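Local coordinates for protein nigerythrin (Desulfovibrio vulgaris subsp. vulgaris, PDB 1YUZ) that shows NADH peroxidase activity in vitro, probably reducing peroxide at its ferritin-like diiron centre with electrons relayed by a rubredoxin-like iron centre, at residues H172-C177 against C192-D197; G78-L83 against V139-R144; G39-H44 against E92-A97. All blocks are in the same frame, centred on the assembly; numbering follows the deposited sequence.

Contact 1. Residues H172-C177 against C192-D197; sequences HLCPIC and CFRPKD. With FE (Fe (III) ion), chain H.
The guanidinium of Arg194 has one face covered by Ile176: CD1 sits 3.7 Å above the plane, displaced from the centre of the group, and CG2 comes over the same group, 3.6 Å from NH1. Pro175 CB approaches NH1 obliquely. Arg194 CG, anti to the carbonyl carbon (chi1 -87°), touches Ile176 CG1 and CD1; beyond it the chain bends at chi2, and the two side chains cross at about a right angle. Behind this outer layer lies the iron of the rubredoxin-like centre. Cys174, Cys177 and Cys192 each place SG 2.3 Å from FE, and Cys189 supplies the fourth sulfur. Two CxxC turns thus grip one Fe(III) from two sides. Cys174 SG stands anti to its backbone N, whereas SG of Cys177 and of Cys192 lies between N and the carbonyl carbon. Cys174 SG and Cys192 SG are 3.4 Å apart, brought together by the shared metal. Ile176 N donates to Cys174 SG at 3.6 Å and 155°; Arg194 N makes a weak bond of the same kind to Cys192 SG. Such N-H···S bonds are a hallmark of rubredoxin sites and probably temper the charge on the thiolates. Ile176 CG1 packs against Cys192 SG. Segment 172-177 leaves strand 171-173, the middle strand of a small antiparallel sheet, where Leu173 rests on helix 60-87; segment 192-197 belongs to the loop leading to strand 200-201.

Contact 2. Residues G78-L83 against V139-R144; sequences GLEYAL and VHVFTR
Val139 O is gripped twice, by Thr143 N, the regular helical bond, and by Thr143 OG1 at 2.7 Å. The hydroxyl approaches from above the carbonyl plane, 36° out of it, with chi1 of -73° turning OG1 back along its own helix. Across the interface the main polar group is the Glu80 carboxylate: OE2 is hydrogen-bonded to Tyr123 OH and also lies at the edge of the Phe142 ring, near its plane, 4.2 Å from CD2. The carboxylate reaches this place because the glutamate chain runs extended beyond CG, while the Phe142 ring swings back toward the 78-83 segment although its CB points away. Both segments belong to the four-helix bundle of the ferritin-like diiron domain; here segments 78-83 and 139-144 of helices 60-87 and 136-161 run nearly antiparallel, their axes at 165° and 9.6 Å apart at closest approach. Val141 carries most of the apolar contact. Its CG1, anti to the backbone N, meets Glu80 CG at 3.5 Å and Leu79 CB at 3.7 Å, so that the aliphatic part of the glutamate serves as apolar surface. CG2 points to the other flank and meets Leu83 CD1 tip to tip at 3.5 Å, tighter than ordinary van der Waals contact. On the bundle side, Phe142 meets the ring of Phe126 with the planes inclined to each other. Toward the rubredoxin-like domain, Arg144 NH1 makes a weak hydrogen bond to Ile191 O.

Contact 3. Residues G39-H44 against E92-A97; sequences GETGAH and EKPTVA. With FE (Fe (III) ion), chain F.
The ferritin-like diiron site lies on the inner side of helix 29-56, and the loop between helices 60-87 and 104-132 packs along its outer side. On the inner side, Glu40 bends at chi2 (-67°) and binds the Fe(III) through both carboxylate oxygens, OE1 at 2.1 Å and OE2 at 2.3 Å; Glu73, Glu118, Glu149 and a water at 2.0 Å complete the coordination. Glu40 OE2 also has hydrogen bonds with Tyr123 OH and His76 ND1, so second-shell groups help to fix the carboxylate. The next residue, Thr41, faces the loop. Its CG2, anti to the backbone N, touches the backbone Pro94 O at 3.6 Å and Val96 CG1 at 3.8 Å; the Thr41 side chain crosses those of Pro94 and Val96 obliquely. Val96 CG2 meanwhile rests on Thr41 O at 3.6 Å and beside Gly42 CA, where the helix presents bare backbone. Thr41 OG1, beside its own backbone N, is hydrogen-bonded to Ile37 O one turn earlier. No direct hydrogen bond joins helix and loop; instead one water bridges them, donating to Thr41 OG1 and to Pro94 O, at 2.8 Å each.

From the N terminus, helix 29-56 enters contact 3 first. Helix 60-87 then passes through 78-83, opening contact 2, before the loop 92-97 returns to helix 29-56 and closes contact 3. Contact 2 closes only at 139-144 in helix 136-161, so the two cross, interlocking three helices and a connecting loop of the bundle. They touch through Tyr81 on Lys93 and Glu80 on Glu40. Contact 1 follows in series, closing a short loop within the rubredoxin-like domain. It meets contact 2 directly, Cys192 packing on Arg144 and the carbonyl of Ile176 on Leu79, whereas contacts 1 and 3 are about 9 Å apart at their nearest atoms.

Contact 1. Residues H172-C177 against C192-D197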
loop_
_atom_site.group_PDB
_atom_site.type_symbol
_atom_site.label_atom_id
_atom_site.label_comp_id
_atom_site.label_asym_id
_atom_site.label_seq_id
_atom_site.Cartn_x
_atom_site.Cartn_y
_atom_site.Cartn_z
ATOM N N HIS B 172 12.536 -4.580 -12.876
ATOM C CA HIS B 172 12.402 -5.642 -13.856
ATOM C C HIS B 172 10.966 -6.113 -13.956
ATOM O O HIS B 172 10.356 -6.497 -12.960
ATOM C CB HIS B 172 13.326 -6.791 -13.470
ATOM C CG HIS B 172 14.768 -6.401 -13.429
ATOM N ND1 HIS B 172 15.528 -6.249 -14.569
ATOM C CD2 HIS B 172 15.574 -6.079 -12.391
ATOM C CE1 HIS B 172 16.743 -5.851 -14.233
ATOM N NE2 HIS B 172 16.796 -5.740 -12.918
ATOM N N LEU B 173 10.436 -6.061 -15.173
ATOM C CA LEU B 173 9.068 -6.463 -15.457
ATOM C C LEU B 173 9.028 -7.820 -16.138
ATOM O O LEU B 173 9.762 -8.076 -17.095
ATOM C CB LEU B 173 8.400 -5.431 -16.369
ATOM C CG LEU B 173 6.985 -5.761 -16.855
ATOM C CD1 LEU B 173 6.029 -5.780 -15.674
ATOM C CD2 LEU B 173 6.541 -4.720 -17.865
ATOM N N CYS B 174 8.158 -8.691 -15.645
ATOM C CA CYS B 174 8.010 -10.012 -16.222
ATOM C C CYS B 174 7.502 -9.881 -17.662
ATOM O O CYS B 174 6.787 -8.942 -17.993
ATOM C CB CYS B 174 7.021 -10.815 -15.386
ATOM S SG CYS B 174 6.712 -12.462 -16.027
ATOM N N PRO B 175 7.879 -10.822 -18.541
ATOM C CA PRO B 175 7.432 -10.764 -19.938
ATOM C C PRO B 175 5.950 -11.075 -20.148
ATOM O O PRO B 175 5.328 -10.545 -21.072
ATOM C CB PRO B 175 8.312 -11.806 -20.631
ATOM C CG PRO B 175 9.501 -11.920 -19.753
ATOM C CD PRO B 175 8.928 -11.839 -18.372
ATOM N N ILE B 176 5.382 -11.931 -19.301
ATOM C CA ILE B 176 3.986 -12.331 -19.472
ATOM C C ILE B 176 2.993 -11.998 -18.361
ATOM O O ILE B 176 1.814 -12.332 -18.462
ATOM C CB ILE B 176 3.892 -13.841 -19.774
ATOM C CG1 ILE B 176 4.449 -14.650 -18.601
ATOM C CG2 ILE B 176 4.655 -14.153 -21.061
ATOM C CD1 ILE B 176 4.232 -16.145 -18.746
ATOM N N CYS B 177 3.458 -11.374 -17.288
ATOM C CA CYS B 177 2.539 -10.968 -16.236
ATOM C C CYS B 177 3.032 -9.628 -15.717
ATOM O O CYS B 177 4.089 -9.149 -16.135
ATOM C CB CYS B 177 2.429 -12.026 -15.123
ATOM S SG CYS B 177 3.669 -12.013 -13.818
ATOM N N CYS B 192 4.356 -16.290 -12.232
ATOM C CA CYS B 192 4.293 -17.239 -13.347
ATOM C C CYS B 192 5.549 -18.084 -13.555
ATOM O O CYS B 192 5.592 -18.917 -14.460
ATOM C CB CYS B 192 3.985 -16.494 -14.647
ATOM S SG CYS B 192 5.353 -15.473 -15.228
ATOM N N PHE B 193 6.572 -17.853 -12.740
ATOM C CA PHE B 193 7.831 -18.596 -12.812
ATOM C C PHE B 193 8.764 -18.305 -13.990
ATOM O O PHE B 193 9.747 -19.018 -14.175
ATOM C CB PHE B 193 7.563 -20.106 -12.744
ATOM C CG PHE B 193 7.208 -20.613 -11.363
ATOM C CD1 PHE B 193 7.029 -19.738 -10.290
ATOM C CD2 PHE B 193 7.039 -21.977 -11.145
ATOM C CE1 PHE B 193 6.688 -20.220 -9.022
ATOM C CE2 PHE B 193 6.698 -22.466 -9.884
ATOM C CZ PHE B 193 6.522 -21.588 -8.823
ATOM N N ARG B 194 8.483 -17.277 -14.787
ATOM C CA ARG B 194 9.386 -16.955 -15.895
ATOM C C ARG B 194 10.748 -16.596 -15.304
ATOM O O ARG B 194 10.827 -15.888 -14.305
ATOM C CB ARG B 194 8.865 -15.766 -16.716
ATOM C CG ARG B 194 7.900 -16.128 -17.839
ATOM C CD ARG B 194 8.588 -16.929 -18.945
ATOM N NE ARG B 194 7.624 -17.438 -19.922
ATOM C CZ ARG B 194 7.292 -16.828 -21.055
ATOM N NH1 ARG B 194 7.848 -15.671 -21.388
ATOM N NH2 ARG B 194 6.380 -17.371 -21.850
ATOM N N PRO B 195 11.840 -17.086 -15.913
ATOM C CA PRO B 195 13.186 -16.793 -15.413
ATOM C C PRO B 195 13.530 -15.310 -15.473
ATOM O O PRO B 195 13.032 -14.582 -16.328
ATOM C CB PRO B 195 14.087 -17.612 -16.334
ATOM C CG PRO B 195 13.216 -18.754 -16.735
ATOM C CD PRO B 195 11.899 -18.070 -17.007
ATOM N N LYS B 196 14.393 -14.870 -14.563
ATOM C CA LYS B 196 14.804 -13.473 -14.518
ATOM C C LYS B 196 15.337 -12.973 -15.854
ATOM O O LYS B 196 15.008 -11.869 -16.286
ATOM C CB LYS B 196 15.883 -13.266 -13.451
ATOM C CG LYS B 196 16.534 -11.888 -13.511
ATOM C CD LYS B 196 17.650 -11.734 -12.493
ATOM C CE LYS B 196 18.305 -10.364 -12.600
ATOM N NZ LYS B 196 19.406 -10.189 -11.611
ATOM N N ASP B 197 16.157 -13.785 -16.515
ATOM C CA ASP B 197 16.746 -13.371 -17.785
ATOM C C ASP B 197 15.739 -13.037 -18.885
ATOM O O ASP B 197 16.121 -12.529 -19.936
ATOM C CB ASP B 197 17.746 -14.424 -18.280
ATOM C CG ASP B 197 17.084 -15.550 -19.041
ATOM O OD1 ASP B 197 16.124 -16.140 -18.512
ATOM O OD2 ASP B 197 17.533 -15.850 -20.171
HETATM FE FE FE H . 5.412 -13.389 -14.370
#

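Contact 2. Residues G78-L83 against V139-R144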
loop_
_atom_site.group_PDB
_atom_site.type_symbol
_atom_site.label_atom_id
_atom_site.label_comp_id
_atom_site.label_asym_id
_atom_site.label_seq_id
_atom_site.Cartn_x
_atom_site.Cartn_y
_atom_site.Cartn_z
ATOM N N GLY B 78 -3.542 -7.072 -22.719
ATOM C CA GLY B 78 -3.306 -8.085 -23.734
ATOM C C GLY B 78 -3.920 -9.421 -23.364
ATOM O O GLY B 78 -4.539 -10.077 -24.200
ATOM N N LEU B 79 -3.752 -9.829 -22.110
ATOM C CA LEU B 79 -4.300 -11.098 -21.648
ATOM C C LEU B 79 -5.821 -11.094 -21.694
ATOM O O LEU B 79 -6.442 -12.067 -22.117
ATOM C CB LEU B 79 -3.842 -11.384 -20.216
ATOM C CG LEU B 79 -2.346 -11.622 -20.000
ATOM C CD1 LEU B 79 -2.069 -11.750 -18.512
ATOM C CD2 LEU B 79 -1.906 -12.876 -20.744
ATOM N N GLU B 80 -6.417 -9.992 -21.253
ATOM C CA GLU B 80 -7.867 -9.860 -21.229
ATOM C C GLU B 80 -8.440 -9.728 -22.635
ATOM O O GLU B 80 -9.450 -10.355 -22.964
ATOM C CB GLU B 80 -8.247 -8.663 -20.351
ATOM C CG GLU B 80 -7.869 -8.917 -18.889
ATOM C CD GLU B 80 -7.710 -7.665 -18.038
ATOM O OE1 GLU B 80 -7.798 -6.536 -18.562
ATOM O OE2 GLU B 80 -7.483 -7.828 -16.822
ATOM N N TYR B 81 -7.781 -8.933 -23.470
ATOM C CA TYR B 81 -8.225 -8.732 -24.844
ATOM C C TYR B 81 -8.247 -10.045 -25.625
ATOM O O TYR B 81 -9.177 -10.302 -26.393
ATOM C CB TYR B 81 -7.309 -7.727 -25.546
ATOM C CG TYR B 81 -7.574 -7.587 -27.026
ATOM C CD1 TYR B 81 -8.800 -7.118 -27.493
ATOM C CD2 TYR B 81 -6.596 -7.924 -27.959
ATOM C CE1 TYR B 81 -9.048 -6.987 -28.857
ATOM C CE2 TYR B 81 -6.834 -7.799 -29.327
ATOM C CZ TYR B 81 -8.061 -7.329 -29.766
ATOM O OH TYR B 81 -8.301 -7.203 -31.117
ATOM N N ALA B 82 -7.227 -10.875 -25.426
ATOM C CA ALA B 82 -7.149 -12.151 -26.129
ATOM C C ALA B 82 -8.404 -12.976 -25.873
ATOM O O ALA B 82 -8.928 -13.620 -26.782
ATOM C CB ALA B 82 -5.915 -12.919 -25.687
ATOM N N LEU B 83 -8.885 -12.958 -24.635
ATOM C CA LEU B 83 -10.084 -13.710 -24.289
ATOM C C LEU B 83 -11.329 -13.098 -24.919
ATOM O O LEU B 83 -12.182 -13.813 -25.446
ATOM C CB LEU B 83 -10.260 -13.781 -22.771
ATOM C CG LEU B 83 -9.232 -14.603 -21.990
ATOM C CD1 LEU B 83 -9.637 -14.660 -20.525
ATOM C CD2 LEU B 83 -9.151 -16.009 -22.569
ATOM N N VAL B 139 -10.675 -16.940 -15.163
ATOM C CA VAL B 139 -10.172 -17.040 -13.800
ATOM C C VAL B 139 -8.652 -16.910 -13.840
ATOM O O VAL B 139 -8.059 -16.204 -13.026
ATOM C CB VAL B 139 -10.556 -18.392 -13.153
ATOM C CG1 VAL B 139 -9.771 -18.599 -11.866
ATOM C CG2 VAL B 139 -12.056 -18.424 -12.864
ATOM N N HIS B 140 -8.026 -17.581 -14.800
ATOM C CA HIS B 140 -6.574 -17.535 -14.936
ATOM C C HIS B 140 -6.082 -16.119 -15.215
ATOM O O HIS B 140 -5.190 -15.615 -14.532
ATOM C CB HIS B 140 -6.126 -18.458 -16.071
ATOM C CG HIS B 140 -4.672 -18.346 -16.407
ATOM N ND1 HIS B 140 -3.679 -18.857 -15.600
ATOM C CD2 HIS B 140 -4.043 -17.762 -17.454
ATOM C CE1 HIS B 140 -2.500 -18.597 -16.139
ATOM N NE2 HIS B 140 -2.693 -17.933 -17.263
ATOM N N VAL B 141 -6.663 -15.479 -16.222
ATOM C CA VAL B 141 -6.257 -14.128 -16.580
ATOM C C VAL B 141 -6.477 -13.126 -15.448
ATOM O O VAL B 141 -5.581 -12.354 -15.115
ATOM C CB VAL B 141 -6.994 -13.654 -17.851
ATOM C CG1 VAL B 141 -6.752 -12.169 -18.076
ATOM C CG2 VAL B 141 -6.505 -14.455 -19.056
ATOM N N PHE B 142 -7.664 -13.144 -14.850
ATOM C CA PHE B 142 -7.975 -12.227 -13.758
ATOM C C PHE B 142 -7.070 -12.478 -12.555
ATOM O O PHE B 142 -6.700 -11.546 -11.843
ATOM C CB PHE B 142 -9.439 -12.377 -13.341
ATOM C CG PHE B 142 -10.423 -11.779 -14.310
ATOM C CD1 PHE B 142 -11.678 -12.357 -14.478
ATOM C CD2 PHE B 142 -10.128 -10.613 -15.015
ATOM C CE1 PHE B 142 -12.623 -11.786 -15.324
ATOM C CE2 PHE B 142 -11.068 -10.033 -15.866
ATOM C CZ PHE B 142 -12.322 -10.622 -16.020
ATOM N N THR B 143 -6.732 -13.740 -12.321
ATOM C CA THR B 143 -5.860 -14.107 -11.213
ATOM C C THR B 143 -4.466 -13.528 -11.416
ATOM O O THR B 143 -3.889 -12.937 -10.499
ATOM C CB THR B 143 -5.748 -15.639 -11.076
ATOM O OG1 THR B 143 -6.975 -16.158 -10.555
ATOM C CG2 THR B 143 -4.606 -16.023 -10.147
ATOM N N ARG B 144 -3.917 -13.701 -12.616
ATOM C CA ARG B 144 -2.590 -13.180 -12.910
ATOM C C ARG B 144 -2.547 -11.670 -12.706
ATOM O O ARG B 144 -1.623 -11.148 -12.082
ATOM C CB ARG B 144 -2.170 -13.531 -14.343
ATOM C CG ARG B 144 -1.766 -14.988 -14.539
ATOM C CD ARG B 144 -0.605 -15.119 -15.529
ATOM N NE ARG B 144 -0.129 -16.496 -15.658
ATOM C CZ ARG B 144 0.306 -17.235 -14.642
ATOM N NH1 ARG B 144 0.324 -16.730 -13.416
ATOM N NH2 ARG B 144 0.714 -18.479 -14.845
#

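Contact 3. Residues G39-H44 against E92-A97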
loop_
_atom_site.group_PDB
_atom_site.type_symbol
_atom_site.label_atom_id
_atom_site.label_comp_id
_atom_site.label_asym_id
_atom_site.label_seq_id
_atom_site.Cartn_x
_atom_site.Cartn_y
_atom_site.Cartn_z
ATOM N N GLY B 39 -10.687 -0.316 -17.482
ATOM C CA GLY B 39 -10.003 0.169 -16.299
ATOM C C GLY B 39 -8.495 0.196 -16.463
ATOM O O GLY B 39 -7.838 1.155 -16.059
ATOM N N GLU B 40 -7.941 -0.853 -17.059
ATOM C CA GLU B 40 -6.500 -0.926 -17.261
ATOM C C GLU B 40 -6.025 0.084 -18.291
ATOM O O GLU B 40 -4.898 0.564 -18.220
ATOM C CB GLU B 40 -6.102 -2.342 -17.676
ATOM C CG GLU B 40 -6.433 -3.389 -16.613
ATOM C CD GLU B 40 -5.601 -3.240 -15.343
ATOM O OE1 GLU B 40 -5.316 -2.094 -14.923
ATOM O OE2 GLU B 40 -5.236 -4.277 -14.758
ATOM N N THR B 41 -6.889 0.408 -19.247
ATOM C CA THR B 41 -6.540 1.386 -20.261
ATOM C C THR B 41 -6.410 2.730 -19.550
ATOM O O THR B 41 -5.521 3.521 -19.852
ATOM C CB THR B 41 -7.620 1.435 -21.358
ATOM O OG1 THR B 41 -7.717 0.142 -21.972
ATOM C CG2 THR B 41 -7.261 2.454 -22.427
ATOM N N GLY B 42 -7.289 2.970 -18.583
ATOM C CA GLY B 42 -7.221 4.203 -17.821
ATOM C C GLY B 42 -5.979 4.203 -16.944
ATOM O O GLY B 42 -5.294 5.216 -16.821
ATOM N N ALA B 43 -5.682 3.061 -16.328
ATOM C CA ALA B 43 -4.508 2.942 -15.469
ATOM C C ALA B 43 -3.235 3.201 -16.264
ATOM O O ALA B 43 -2.320 3.875 -15.793
ATOM C CB ALA B 43 -4.457 1.556 -14.839
ATOM N N HIS B 44 -3.173 2.658 -17.474
ATOM C CA HIS B 44 -1.999 2.850 -18.309
ATOM C C HIS B 44 -1.805 4.327 -18.609
ATOM O O HIS B 44 -0.693 4.847 -18.524
ATOM C CB HIS B 44 -2.131 2.072 -19.616
ATOM C CG HIS B 44 -0.917 2.159 -20.483
ATOM N ND1 HIS B 44 -0.672 3.223 -21.323
ATOM C CD2 HIS B 44 0.151 1.335 -20.597
ATOM C CE1 HIS B 44 0.495 3.049 -21.920
ATOM N NE2 HIS B 44 1.014 1.911 -21.497
ATOM N N GLU B 92 -13.088 -4.020 -30.221
ATOM C CA GLU B 92 -11.909 -3.185 -30.405
ATOM C C GLU B 92 -11.526 -2.585 -29.058
ATOM O O GLU B 92 -12.385 -2.078 -28.335
ATOM C CB GLU B 92 -12.204 -2.063 -31.404
ATOM C CG GLU B 92 -12.626 -2.554 -32.777
ATOM C CD GLU B 92 -11.549 -3.378 -33.455
ATOM O OE1 GLU B 92 -10.479 -2.816 -33.771
ATOM O OE2 GLU B 92 -11.771 -4.589 -33.666
ATOM N N LYS B 93 -10.244 -2.654 -28.715
ATOM C CA LYS B 93 -9.779 -2.096 -27.452
ATOM C C LYS B 93 -10.042 -0.598 -27.441
ATOM O O LYS B 93 -9.816 0.091 -28.437
ATOM C CB LYS B 93 -8.286 -2.363 -27.264
ATOM C CG LYS B 93 -7.954 -3.818 -26.983
ATOM C CD LYS B 93 -6.458 -4.031 -26.858
ATOM C CE LYS B 93 -5.749 -3.731 -28.166
ATOM N NZ LYS B 93 -4.282 -3.944 -28.060
ATOM N N PRO B 94 -10.528 -0.073 -26.310
ATOM C CA PRO B 94 -10.816 1.356 -26.203
ATOM C C PRO B 94 -9.562 2.196 -26.004
ATOM O O PRO B 94 -8.489 1.679 -25.693
ATOM C CB PRO B 94 -11.736 1.419 -24.994
ATOM C CG PRO B 94 -11.134 0.375 -24.098
ATOM C CD PRO B 94 -10.885 -0.774 -25.061
ATOM N N THR B 95 -9.710 3.499 -26.210
ATOM C CA THR B 95 -8.617 4.435 -26.012
ATOM C C THR B 95 -9.189 5.497 -25.090
ATOM O O THR B 95 -10.390 5.770 -25.120
ATOM C CB THR B 95 -8.159 5.086 -27.331
ATOM O OG1 THR B 95 -9.256 5.788 -27.924
ATOM C CG2 THR B 95 -7.655 4.027 -28.302
ATOM N N VAL B 96 -8.340 6.077 -24.251
ATOM C CA VAL B 96 -8.789 7.096 -23.315
ATOM C C VAL B 96 -7.864 8.299 -23.343
ATOM O O VAL B 96 -6.759 8.234 -23.882
ATOM C CB VAL B 96 -8.822 6.550 -21.874
ATOM C CG1 VAL B 96 -9.728 5.332 -21.802
ATOM C CG2 VAL B 96 -7.411 6.198 -21.420
ATOM N N ALA B 97 -8.325 9.396 -22.759
ATOM C CA ALA B 97 -7.530 10.608 -22.696
ATOM C C ALA B 97 -6.619 10.498 -21.485
ATOM O O ALA B 97 -6.859 9.688 -20.587
ATOM C CB ALA B 97 -8.435 11.821 -22.562
HETATM FE FE FE F . -4.327 -2.780 -13.219
HETATM O O HOH W 1 -7.151 -0.474 -24.611
HETATM O O HOH W 2 -3.352 -1.612 -11.978
#